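Mandelate racemase/muconate lactonizing enzyme (PDB 2QDD) is a magnesium-binding member of the enolase superfamily, in the mandelate racemase/muconate lactonizing enzyme family, whose substrate and reaction are not established. Local coordinates at residues A320-G324 against H325-A329. Numbering follows the deposited sequence.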
loop_
_atom_site.group_PDB
_atom_site.type_symbol
_atom_site.label_atom_id
_atom_site.label_comp_id
_atom_site.label_asym_id
_atom_site.label_seq_id
_atom_site.Cartn_x
_atom_site.Cartn_y
_atom_site.Cartn_z
ATOM N N ALA A 320 5.884 -34.465 1.290
ATOM C CA ALA A 320 6.401 -35.586 0.503
ATOM C C ALA A 320 7.469 -35.184 -0.522
ATOM O O ALA A 320 7.445 -34.081 -1.058
ATOM C CB ALA A 320 5.263 -36.324 -0.177
ATOM N N SER A 321 8.416 -36.085 -0.768
ATOM C CA SER A 321 9.385 -35.924 -1.845
ATOM C C SER A 321 8.963 -36.720 -3.072
ATOM O O SER A 321 8.172 -37.654 -2.980
ATOM C CB SER A 321 10.775 -36.367 -1.393
ATOM O OG SER A 321 11.364 -35.412 -0.529
ATOM N N TRP A 322 9.490 -36.326 -4.223
ATOM C CA TRP A 322 9.372 -37.089 -5.454
ATOM C C TRP A 322 10.744 -37.689 -5.749
ATOM O O TRP A 322 11.774 -37.053 -5.505
ATOM C CB TRP A 322 8.933 -36.146 -6.572
ATOM C CG TRP A 322 8.756 -36.750 -7.926
ATOM C CD1 TRP A 322 7.748 -37.565 -8.334
ATOM C CD2 TRP A 322 9.598 -36.544 -9.071
ATOM N NE1 TRP A 322 7.914 -37.897 -9.659
ATOM C CE2 TRP A 322 9.042 -37.280 -10.135
ATOM C CE3 TRP A 322 10.775 -35.816 -9.295
ATOM C CZ2 TRP A 322 9.619 -37.310 -11.410
ATOM C CZ3 TRP A 322 11.345 -35.839 -10.563
ATOM C CH2 TRP A 322 10.767 -36.585 -11.603
ATOM N N LEU A 323 10.758 -38.920 -6.248
ATOM C CA LEU A 323 12.001 -39.555 -6.681
ATOM C C LEU A 323 12.043 -39.645 -8.200
ATOM O O LEU A 323 11.204 -40.310 -8.817
ATOM C CB LEU A 323 12.145 -40.944 -6.049
ATOM C CG LEU A 323 12.948 -41.153 -4.755
ATOM C CD1 LEU A 323 13.072 -39.914 -3.871
ATOM C CD2 LEU A 323 12.383 -42.334 -3.973
ATOM N N GLY A 324 13.014 -38.953 -8.792
ATOM C CA GLY A 324 13.225 -38.952 -10.242
ATOM C C GLY A 324 13.467 -40.325 -10.848
ATOM O O GLY A 324 12.911 -40.646 -11.904
ATOM N N HIS A 325 14.274 -41.138 -10.160
ATOM C CA HIS A 325 14.761 -42.409 -10.695
ATOM C C HIS A 325 13.678 -43.480 -10.829
ATOM O O HIS A 325 13.842 -44.443 -11.580
ATOM C CB HIS A 325 15.965 -42.925 -9.897
ATOM C CG HIS A 325 15.634 -43.386 -8.512
ATOM N ND1 HIS A 325 15.862 -42.610 -7.396
ATOM C CD2 HIS A 325 15.109 -44.551 -8.058
ATOM C CE1 HIS A 325 15.483 -43.270 -6.316
ATOM N NE2 HIS A 325 15.020 -44.451 -6.691
ATOM N N ALA A 326 12.570 -43.287 -10.116
ATOM C CA ALA A 326 11.370 -44.108 -10.259
ATOM C C ALA A 326 10.745 -44.063 -11.655
ATOM O O ALA A 326 9.997 -44.969 -12.036
ATOM C CB ALA A 326 10.342 -43.722 -9.205
ATOM N N HIS A 327 11.051 -43.013 -12.413
ATOM C CA HIS A 327 10.458 -42.820 -13.731
ATOM C C HIS A 327 11.400 -43.214 -14.867
ATOM O O HIS A 327 11.023 -43.156 -16.036
ATOM C CB HIS A 327 9.951 -41.383 -13.879
ATOM C CG HIS A 327 8.815 -41.061 -12.961
ATOM N ND1 HIS A 327 7.498 -41.089 -13.368
ATOM C CD2 HIS A 327 8.794 -40.739 -11.645
ATOM C CE1 HIS A 327 6.717 -40.786 -12.346
ATOM N NE2 HIS A 327 7.478 -40.573 -11.287
ATOM N N LEU A 328 12.615 -43.625 -14.508
ATOM C CA LEU A 328 13.611 -44.111 -15.464
ATOM C C LEU A 328 13.514 -45.622 -15.679
ATOM O O LEU A 328 13.173 -46.371 -14.757
ATOM C CB LEU A 328 15.026 -43.769 -14.989
ATOM C CG LEU A 328 15.412 -42.321 -14.685
ATOM C CD1 LEU A 328 16.816 -42.289 -14.087
ATOM C CD2 LEU A 328 15.316 -41.432 -15.926
ATOM N N ALA A 329 13.836 -46.060 -16.896
ATOM C CA ALA A 329 13.921 -47.484 -17.226
ATOM C C ALA A 329 15.319 -48.072 -16.997
ATOM O O ALA A 329 15.469 -49.287 -16.845
ATOM C CB ALA A 329 13.467 -47.723 -18.655
#
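Trp322 brings the NE1 side of its indole against the imidazole of His327, five residues on, in the loop that leads from helix 300-311 to strand 344-345 of the enolase-type C-terminal barrel. The two rings overlap obliquely, with 37° between their planes and 5.0 Å between the centroids of the indole five-membered ring and the imidazole. Trp322 CZ2 comes 3.5 Å from His327 CD2, and NE1, which is also weakly bonded to Ser140 OG, lies 3.2 Å from His327 NE2. With CG anti to the backbone N (chi1 180°), the indole swings forward along the chain, where the later turn brings the imidazole back to it.

That turn, over Gly324 to His327, is closed by a bond from His327 N to Gly324 O, 3.1 Å long and nearly straight at 162°, although the donor sits well above the carbonyl plane. Gly324, which has no side chain, brings its backbone close to the indole: its N, which donates to Asp303 OD1, lies 3.9 Å above one face of the Trp322 ring, displaced toward the rim.

Leu323 and His325 point the same way and run side by side, Leu323 CG meeting His325 CE1 at 3.7 Å. The leucine is buried against Ile137 and Leu307, while the histidine can show carbon to it and still bond through ND1 to Asp303 OD2. The same aspartate thus grips both Gly324 and His325, tying the turn to helix 300-311. Leu323 O faces the indole's partner instead, lying in the imidazole plane 3.7 Å from His327 CD2.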